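Local atomic coordinates of HepC.19480.a.B1 (Helicobacter pylori, PDB entry 6MTZ), a protein that is of unknown function but probably belongs to the DHH/DHHA1 phosphoesterase family and hydrolyses phosphoester bonds. Residues M175-Q180 with L198-E203; L221-K226 with G231-E236; I241-Q246 with I275-N280. All coordinates share one frame; numbering follows the deposited sequence.

Interaction 1 (M175-Q180 with L198-E203); sequences MRMITQ and LKLLEE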
loop_
_atom_site.group_PDB
_atom_site.type_symbol
_atom_site.label_atom_id
_atom_site.label_comp_id
_atom_site.label_asym_id
_atom_site.label_seq_id
_atom_site.Cartn_x
_atom_site.Cartn_y
_atom_site.Cartn_z
ATOM N N MET A 175 14.663 6.506 1.972
ATOM C CA MET A 175 13.791 6.182 3.093
ATOM C C MET A 175 12.726 7.261 3.279
ATOM O O MET A 175 11.525 6.968 3.379
ATOM C CB MET A 175 14.642 6.022 4.351
ATOM C CG MET A 175 13.951 5.423 5.541
ATOM S SD MET A 175 15.189 5.126 6.846
ATOM C CE MET A 175 15.471 6.779 7.468
ATOM N N ARG A 176 13.148 8.523 3.329
ATOM C CA ARG A 176 12.173 9.607 3.378
ATOM C C ARG A 176 11.284 9.607 2.135
ATOM O O ARG A 176 10.091 9.908 2.221
ATOM C CB ARG A 176 12.889 10.948 3.536
ATOM C CG ARG A 176 11.969 12.183 3.488
ATOM C CD ARG A 176 12.714 13.423 3.988
ATOM N NE ARG A 176 14.029 13.457 3.361
ATOM C CZ ARG A 176 14.277 14.029 2.188
ATOM N NH1 ARG A 176 13.299 14.652 1.541
ATOM N NH2 ARG A 176 15.502 13.985 1.671
ATOM N N MET A 177 11.848 9.286 0.962
ATOM C CA MET A 177 11.022 9.248 -0.244
ATOM C C MET A 177 9.842 8.297 -0.074
ATOM O O MET A 177 8.709 8.618 -0.465
ATOM C CB MET A 177 11.851 8.837 -1.460
ATOM C CG MET A 177 11.021 8.709 -2.767
ATOM S SD MET A 177 10.181 7.128 -3.029
ATOM C CE MET A 177 11.581 6.126 -3.541
ATOM N N ILE A 178 10.085 7.121 0.509
ATOM C CA ILE A 178 9.019 6.136 0.652
ATOM C C ILE A 178 7.982 6.619 1.658
ATOM O O ILE A 178 6.774 6.437 1.462
ATOM C CB ILE A 178 9.612 4.769 1.047
ATOM C CG1 ILE A 178 10.379 4.197 -0.124
ATOM C CG2 ILE A 178 8.508 3.796 1.484
ATOM C CD1 ILE A 178 9.467 3.862 -1.325
ATOM N N THR A 179 8.435 7.244 2.748
ATOM C CA THR A 179 7.516 7.718 3.780
ATOM C C THR A 179 6.591 8.804 3.243
ATOM O O THR A 179 5.417 8.876 3.623
ATOM C CB THR A 179 8.306 8.257 4.979
ATOM O OG1 THR A 179 9.069 7.207 5.590
ATOM C CG2 THR A 179 7.374 8.862 5.996
ATOM N N GLN A 180 7.101 9.660 2.365
ATOM C CA GLN A 180 6.404 10.870 1.964
ATOM C C GLN A 180 5.712 10.743 0.622
ATOM O O GLN A 180 5.075 11.704 0.181
ATOM C CB GLN A 180 7.381 12.049 1.936
ATOM C CG GLN A 180 7.820 12.477 3.343
ATOM C CD GLN A 180 8.762 13.699 3.345
ATOM O OE1 GLN A 180 9.313 14.098 2.315
ATOM N NE2 GLN A 180 8.955 14.272 4.504
ATOM N N LEU A 198 7.368 2.009 -6.344
ATOM C CA LEU A 198 8.393 1.173 -6.961
ATOM C C LEU A 198 8.997 1.854 -8.176
ATOM O O LEU A 198 10.198 1.705 -8.442
ATOM C CB LEU A 198 7.822 -0.189 -7.353
ATOM C CG LEU A 198 7.448 -1.078 -6.166
ATOM C CD1 LEU A 198 7.228 -2.483 -6.665
ATOM C CD2 LEU A 198 8.524 -1.034 -5.102
ATOM N N LYS A 199 8.185 2.595 -8.934
ATOM C CA LYS A 199 8.741 3.390 -10.025
ATOM C C LYS A 199 9.751 4.395 -9.486
ATOM O O LYS A 199 10.867 4.508 -10.002
ATOM C CB LYS A 199 7.631 4.116 -10.791
ATOM N N LEU A 200 9.374 5.133 -8.439
ATOM C CA LEU A 200 10.278 6.134 -7.868
ATOM C C LEU A 200 11.573 5.501 -7.370
ATOM O O LEU A 200 12.661 6.065 -7.545
ATOM C CB LEU A 200 9.592 6.876 -6.707
ATOM C CG LEU A 200 8.369 7.731 -7.071
ATOM C CD1 LEU A 200 7.632 8.168 -5.829
ATOM C CD2 LEU A 200 8.810 8.956 -7.870
ATOM N N LEU A 201 11.474 4.351 -6.704
ATOM C CA LEU A 201 12.673 3.724 -6.156
ATOM C C LEU A 201 13.570 3.224 -7.274
ATOM O O LEU A 201 14.782 3.466 -7.261
ATOM C CB LEU A 201 12.284 2.586 -5.204
ATOM C CG LEU A 201 13.474 1.863 -4.584
ATOM C CD1 LEU A 201 14.279 2.865 -3.786
ATOM C CD2 LEU A 201 13.001 0.692 -3.710
ATOM N N GLU A 202 12.987 2.558 -8.280
ATOM C CA GLU A 202 13.795 2.091 -9.410
ATOM C C GLU A 202 14.531 3.234 -10.111
ATOM O O GLU A 202 15.645 3.032 -10.612
ATOM C CB GLU A 202 12.930 1.328 -10.427
ATOM C CG GLU A 202 13.763 0.802 -11.614
ATOM C CD GLU A 202 13.046 -0.206 -12.502
ATOM O OE1 GLU A 202 11.995 -0.765 -12.096
ATOM O OE2 GLU A 202 13.557 -0.443 -13.616
ATOM N N GLU A 203 13.949 4.443 -10.154
ATOM C CA GLU A 203 14.638 5.552 -10.829
ATOM C C GLU A 203 15.961 5.902 -10.161
ATOM O O GLU A 203 16.826 6.517 -10.794
ATOM C CB GLU A 203 13.745 6.815 -10.902
ATOM C CG GLU A 203 12.980 6.964 -12.232
ATOM C CD GLU A 203 11.693 7.797 -12.118
ATOM O OE1 GLU A 203 10.980 7.950 -13.136
ATOM O OE2 GLU A 203 11.379 8.282 -11.012
#
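Met177 reaches from helix 168-180 across to Leu200 and Leu201 of helix 190-203, and every close contact between the two segments involves it. CG of Met177 lies anti to the backbone N (chi1 177°), which sends the chain outward. Bends at chi2 and chi3 then turn the sulfur and methyl across the other helix. SD meets the side of Leu200, 3.7 Å from Leu200 CB and 3.9 Å from Leu200 CD1. The two side chains cross at a slant rather than lying alongside each other. The terminal methyl reaches on to Leu201. Met177 CE comes 3.6 Å from Leu201 N and 4.0 Å from Leu201 CB, resting against the backbone as well as a side chain.

Polar links lie beside this contact, and no hydrogen bond joins the two segments. Ile178 O is bonded to Lys197 NZ of helix 190-203. Leu200 O receives the hydroxyl of Tyr217.

Other apolar surfaces enclose the site. Met177 also packs on Tyr217 and Leu221 of helix 213-228, while Leu201 rests on Leu19 and Leu26 of helix 19-29. The three touching residues are buried. The contact therefore depends on dispersion and the exclusion of water, with one thioether laid against two successive leucines and carrying no directional bond of its own.

Interaction 2 (L221-K226 with G231-E236); sequences LFRLKK and GDPDTE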
loop_
_atom_site.group_PDB
_atom_site.type_symbol
_atom_site.label_atom_id
_atom_site.label_comp_id
_atom_site.label_asym_id
_atom_site.label_seq_id
_atom_site.Cartn_x
_atom_site.Cartn_y
_atom_site.Cartn_z
ATOM N N LEU A 221 13.670 14.732 -6.982
ATOM C CA LEU A 221 12.582 13.813 -6.655
ATOM C C LEU A 221 11.206 14.439 -6.857
ATOM O O LEU A 221 10.295 13.779 -7.370
ATOM C CB LEU A 221 12.736 13.336 -5.212
ATOM C CG LEU A 221 11.618 12.440 -4.695
ATOM C CD1 LEU A 221 11.396 11.235 -5.593
ATOM C CD2 LEU A 221 11.961 11.988 -3.298
ATOM N N PHE A 222 11.025 15.701 -6.437
ATOM C CA PHE A 222 9.699 16.321 -6.468
ATOM C C PHE A 222 9.142 16.342 -7.887
ATOM O O PHE A 222 8.002 15.920 -8.129
ATOM C CB PHE A 222 9.762 17.742 -5.886
ATOM C CG PHE A 222 8.408 18.443 -5.799
ATOM C CD1 PHE A 222 7.480 18.082 -4.822
ATOM C CD2 PHE A 222 8.089 19.489 -6.660
ATOM C CE1 PHE A 222 6.249 18.731 -4.721
ATOM C CE2 PHE A 222 6.848 20.161 -6.569
ATOM C CZ PHE A 222 5.932 19.777 -5.601
ATOM N N ARG A 223 9.958 16.792 -8.845
ATOM C CA ARG A 223 9.531 16.817 -10.240
ATOM C C ARG A 223 9.264 15.403 -10.739
ATOM O O ARG A 223 8.282 15.161 -11.451
ATOM C CB ARG A 223 10.596 17.519 -11.103
ATOM C CG ARG A 223 10.212 17.681 -12.576
ATOM C CD ARG A 223 11.208 18.535 -13.388
ATOM N NE ARG A 223 10.759 18.620 -14.775
ATOM C CZ ARG A 223 9.978 19.584 -15.251
ATOM N NH1 ARG A 223 9.603 20.580 -14.469
ATOM N NH2 ARG A 223 9.582 19.558 -16.518
ATOM N N LEU A 224 10.105 14.444 -10.335
ATOM C CA LEU A 224 9.882 13.049 -10.712
ATOM C C LEU A 224 8.546 12.532 -10.195
ATOM O O LEU A 224 7.843 11.804 -10.902
ATOM C CB LEU A 224 11.016 12.155 -10.191
ATOM C CG LEU A 224 12.396 12.316 -10.821
ATOM C CD1 LEU A 224 13.385 11.324 -10.165
ATOM C CD2 LEU A 224 12.322 12.108 -12.339
ATOM N N LYS A 225 8.190 12.878 -8.955
ATOM C CA LYS A 225 6.916 12.431 -8.400
ATOM C C LYS A 225 5.746 12.977 -9.203
ATOM O O LYS A 225 4.774 12.255 -9.467
ATOM C CB LYS A 225 6.790 12.855 -6.933
ATOM C CG LYS A 225 7.844 12.251 -5.996
ATOM C CD LYS A 225 7.689 12.848 -4.577
ATOM C CE LYS A 225 6.328 12.476 -3.973
ATOM N NZ LYS A 225 6.217 12.879 -2.513
ATOM N N LYS A 226 5.800 14.264 -9.556
ATOM C CA LYS A 226 4.737 14.863 -10.356
ATOM C C LYS A 226 4.568 14.121 -11.675
ATOM O O LYS A 226 3.442 13.918 -12.143
ATOM C CB LYS A 226 5.032 16.343 -10.629
ATOM C CG LYS A 226 4.760 17.277 -9.479
ATOM C CD LYS A 226 4.812 18.730 -9.987
ATOM C CE LYS A 226 4.295 19.709 -8.976
ATOM N NZ LYS A 226 4.350 21.117 -9.450
ATOM N N GLY A 231 1.114 13.811 -14.022
ATOM C CA GLY A 231 0.922 15.238 -14.173
ATOM C C GLY A 231 1.989 15.882 -15.034
ATOM O O GLY A 231 2.978 15.256 -15.408
ATOM N N ASP A 232 1.765 17.158 -15.359
ATOM C CA ASP A 232 2.757 17.966 -16.072
ATOM C C ASP A 232 3.330 18.981 -15.090
ATOM O O ASP A 232 2.674 19.990 -14.784
ATOM C CB ASP A 232 2.136 18.672 -17.285
ATOM C CG ASP A 232 3.090 19.683 -17.949
ATOM O OD1 ASP A 232 4.273 19.813 -17.545
ATOM O OD2 ASP A 232 2.644 20.356 -18.901
ATOM N N PRO A 233 4.552 18.769 -14.583
ATOM C CA PRO A 233 5.079 19.634 -13.516
ATOM C C PRO A 233 5.288 21.069 -13.942
ATOM O O PRO A 233 5.475 21.930 -13.076
ATOM C CB PRO A 233 6.419 18.975 -13.156
ATOM C CG PRO A 233 6.833 18.261 -14.397
ATOM C CD PRO A 233 5.556 17.796 -15.061
ATOM N N ASP A 234 5.250 21.360 -15.233
ATOM C CA ASP A 234 5.437 22.725 -15.690
ATOM C C ASP A 234 4.140 23.515 -15.759
ATOM O O ASP A 234 4.191 24.728 -15.950
ATOM C CB ASP A 234 6.127 22.721 -17.062
ATOM C CG ASP A 234 7.540 22.190 -16.985
ATOM O OD1 ASP A 234 8.228 22.548 -15.995
ATOM O OD2 ASP A 234 7.952 21.404 -17.878
ATOM N N THR A 235 2.978 22.869 -15.632
ATOM C CA THR A 235 1.723 23.613 -15.603
ATOM C C THR A 235 0.792 23.238 -14.459
ATOM O O THR A 235 -0.290 23.819 -14.370
ATOM C CB THR A 235 0.942 23.449 -16.923
ATOM O OG1 THR A 235 0.576 22.073 -17.111
ATOM C CG2 THR A 235 1.758 23.949 -18.136
ATOM N N GLU A 236 1.159 22.296 -13.585
ATOM C CA GLU A 236 0.238 21.824 -12.556
ATOM C C GLU A 236 0.907 21.772 -11.184
ATOM O O GLU A 236 2.089 21.431 -11.070
ATOM C CB GLU A 236 -0.309 20.433 -12.919
ATOM C CG GLU A 236 -0.976 20.382 -14.293
ATOM C CD GLU A 236 -1.454 18.991 -14.665
ATOM O OE1 GLU A 236 -0.643 18.044 -14.634
ATOM O OE2 GLU A 236 -2.649 18.845 -14.990
#
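The loop that leaves helix 213-228 folds back on it, laying Pro233 against Arg223 and Lys226. An Asx turn shapes the loop: OD1 of Asp232 accepts the backbone N of Asp234 at 2.9 Å. Glu236 OE1 takes the backbone N of Asp232 at 2.7 Å, which closes the loop further.

Arg223 makes the charged contact. CG lies anti to the backbone N (chi1 -176°), and the chain, extended from CG to NE, carries the guanidinium out to Asp234. It holds Asp234 end-on in a two-bond salt bridge. Arg223 NH1 meets Asp234 OD1 at 2.8 Å, and Arg223 NH2 meets Asp234 OD2 at 2.8 Å. Both oxygens lie in or close to the guanidinium plane. The carboxylate is tilted 35° from that plane. OD2 is met on its syn side but well out of the carboxylate plane, and OD1 from above that plane. Pro233 covers one guanidinium face, its CG lying 3.5 Å from Arg223 CZ and over the centre of the group. The carboxylate and the proline ring together limit how the guanidinium can turn.

Lys226 passes the same proline at a slant, with its CD 3.6 Å from Pro233 CB. Its extended chain carries NZ to the carbonyl of Glu236, where Lys226 NZ and Glu236 O are 2.8 Å apart, in the carbonyl plane. The backbone adds one more bond, from Gly231 N to Lys226 O at 3.0 Å.

This is a surface contact at the junction of two helices. Lys226 and Glu236 also touch Ile241 of helix 238-251, and Lys226 packs on Met238. On the same helix as Arg223, Lys225 turns to helix 190-203, where it packs on Tyr196 and Leu200.

Interaction 3 (I241-Q246 with I275-N280); sequences ISSNAQ and ISVLAN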
loop_
_atom_site.group_PDB
_atom_site.type_symbol
_atom_site.label_atom_id
_atom_site.label_comp_id
_atom_site.label_asym_id
_atom_site.label_seq_id
_atom_site.Cartn_x
_atom_site.Cartn_y
_atom_site.Cartn_z
ATOM N N ILE A 241 -2.279 17.628 -9.106
ATOM C CA ILE A 241 -1.841 16.390 -9.744
ATOM C C ILE A 241 -2.270 15.186 -8.917
ATOM O O ILE A 241 -2.767 14.192 -9.463
ATOM C CB ILE A 241 -0.324 16.421 -9.965
ATOM C CG1 ILE A 241 -0.002 17.505 -11.011
ATOM C CG2 ILE A 241 0.208 15.026 -10.390
ATOM C CD1 ILE A 241 1.470 17.820 -11.080
ATOM N N SER A 242 -2.111 15.266 -7.591
ATOM C CA SER A 242 -2.490 14.151 -6.726
ATOM C C SER A 242 -3.998 13.926 -6.748
ATOM O O SER A 242 -4.461 12.788 -6.888
ATOM C CB SER A 242 -2.014 14.412 -5.291
ATOM O OG SER A 242 -2.624 13.510 -4.383
ATOM N N SER A 243 -4.785 15.000 -6.581
ATOM C CA SER A 243 -6.238 14.823 -6.544
ATOM C C SER A 243 -6.761 14.351 -7.893
ATOM O O SER A 243 -7.656 13.507 -7.946
ATOM C CB SER A 243 -6.935 16.116 -6.099
ATOM O OG SER A 243 -6.355 17.259 -6.703
ATOM N N ASN A 244 -6.160 14.816 -8.990
ATOM C CA ASN A 244 -6.571 14.340 -10.306
ATOM C C ASN A 244 -6.245 12.867 -10.505
ATOM O O ASN A 244 -7.077 12.107 -11.012
ATOM C CB ASN A 244 -5.930 15.179 -11.401
ATOM C CG ASN A 244 -6.962 15.800 -12.291
ATOM O OD1 ASN A 244 -7.539 15.126 -13.150
ATOM N ND2 ASN A 244 -7.242 17.079 -12.068
ATOM N N ALA A 245 -5.031 12.450 -10.136
ATOM C CA ALA A 245 -4.686 11.039 -10.241
ATOM C C ALA A 245 -5.647 10.178 -9.418
ATOM O O ALA A 245 -6.093 9.120 -9.878
ATOM C CB ALA A 245 -3.234 10.820 -9.804
ATOM N N GLN A 246 -6.013 10.632 -8.214
ATOM C CA GLN A 246 -6.884 9.830 -7.357
ATOM C C GLN A 246 -8.315 9.794 -7.883
ATOM O O GLN A 246 -8.924 8.719 -7.954
ATOM C CB GLN A 246 -6.824 10.351 -5.924
ATOM C CG GLN A 246 -5.466 10.032 -5.300
ATOM C CD GLN A 246 -5.346 10.431 -3.849
ATOM O OE1 GLN A 246 -5.238 9.576 -2.953
ATOM N NE2 GLN A 246 -5.329 11.737 -3.603
ATOM N N ILE A 275 -10.225 15.858 2.299
ATOM C CA ILE A 275 -10.936 15.492 1.084
ATOM C C ILE A 275 -11.480 16.703 0.332
ATOM O O ILE A 275 -12.211 16.534 -0.647
ATOM C CB ILE A 275 -12.069 14.497 1.398
ATOM C CG1 ILE A 275 -13.164 15.189 2.203
ATOM C CG2 ILE A 275 -11.530 13.283 2.178
ATOM C CD1 ILE A 275 -14.465 14.452 2.153
ATOM N N SER A 276 -11.140 17.925 0.752
ATOM C CA SER A 276 -11.747 19.094 0.115
ATOM C C SER A 276 -11.415 19.150 -1.380
ATOM O O SER A 276 -12.313 19.123 -2.227
ATOM C CB SER A 276 -11.320 20.376 0.831
ATOM O OG SER A 276 -11.972 20.477 2.087
ATOM N N VAL A 277 -10.129 19.175 -1.724
ATOM C CA VAL A 277 -9.744 19.215 -3.134
ATOM C C VAL A 277 -10.251 17.972 -3.856
ATOM O O VAL A 277 -10.819 18.052 -4.951
ATOM C CB VAL A 277 -8.220 19.360 -3.276
ATOM C CG1 VAL A 277 -7.838 19.635 -4.756
ATOM C CG2 VAL A 277 -7.694 20.454 -2.344
ATOM N N LEU A 278 -10.069 16.804 -3.233
ATOM C CA LEU A 278 -10.441 15.546 -3.871
ATOM C C LEU A 278 -11.929 15.508 -4.192
ATOM O O LEU A 278 -12.328 15.228 -5.329
ATOM C CB LEU A 278 -10.068 14.373 -2.957
ATOM C CG LEU A 278 -10.489 13.017 -3.518
ATOM C CD1 LEU A 278 -9.502 12.593 -4.593
ATOM C CD2 LEU A 278 -10.592 11.981 -2.434
ATOM N N ALA A 279 -12.767 15.760 -3.185
ATOM C CA ALA A 279 -14.207 15.636 -3.365
ATOM C C ALA A 279 -14.736 16.703 -4.315
ATOM O O ALA A 279 -15.607 16.421 -5.145
ATOM C CB ALA A 279 -14.912 15.716 -2.010
ATOM N N ASN A 280 -14.215 17.928 -4.220
ATOM C CA ASN A 280 -14.640 18.970 -5.148
ATOM C C ASN A 280 -14.386 18.545 -6.590
ATOM O O ASN A 280 -15.255 18.702 -7.454
ATOM C CB ASN A 280 -13.925 20.286 -4.836
ATOM C CG ASN A 280 -14.514 21.471 -5.603
ATOM O OD1 ASN A 280 -15.543 22.016 -5.211
ATOM N ND2 ASN A 280 -13.864 21.868 -6.698
#
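Ser243 and Gln246 of helix 238-251 face Val277 and Leu278 at the start of helix 276-285. Val277 CG1 sits against the serine, 3.4 Å from Ser243 OG and 3.9 Å from Ser243 CB. It is the valine methyl anti to the backbone N (chi1 -171°), and it touches the hydroxyl without a hydrogen bond. Leu278 works through a single branch. Its CD1 lies 3.7 Å from Gln246 CB and 3.9 Å from the backbone carbonyl oxygen, Ser243 O. That one methyl touches two residues about a turn apart on helix 238-251, and it meets the base of the glutamine rather than its amide.

The small serine lets the backbones come near each other here. The CA atoms of Ser243 and Leu278 are 5.0 Å apart, and the helix axes of the two segments approach to 9.1 Å with a crossing angle of -45°. Helix 276-285 is the connecting helix of a beta-alpha-beta unit, running between strands 264-270 and 291-295, which lie parallel and adjacent in the mixed sheet. Helix 238-251 comes just before that sheet in the chain and packs on the connecting helix.

Polar partners further out hold the two polar side chains of helix 238-251. Ser243 OG sits between the backbone N and the carbonyl carbon (chi1 42°), and is hydrogen-bonded to the carbonyl of Asp239 one turn back on its own helix. Gln246 extends past the contact, and its OE1 accepts the backbone N of Asn185. Leu278 is backed by Tyr292 of strand 291-295, and also touches Thr247 and Leu250 of helix 238-251. Val277 has Asn240 as a further neighbour on that helix, while Gln246 packs on Phe189 and Met272 from loops.

The three contacts follow one another along the chain, each closing before the next opens. Interaction 1 joins helices 168-180 and 190-203. Interaction 2 lies 15 Å away between centres and uses helix 213-228, which packs on both helices of interaction 1: Glu203 touches Leu224, and Gln180 O has a weak hydrogen bond from Lys225 NZ. The centre of interaction 3 is 16 Å from that of interaction 2 and 21 Å from that of interaction 1. Gly231 touches Ile241 between interactions 2 and 3. Interactions 1 and 3 do not touch, with their nearest atoms about 9 Å apart. The series thus leads from the helices that follow the parallel sheet, through loop 231-236, to the mixed sheet, consistent with the two-domain layout of DHH/DHHA1 proteins.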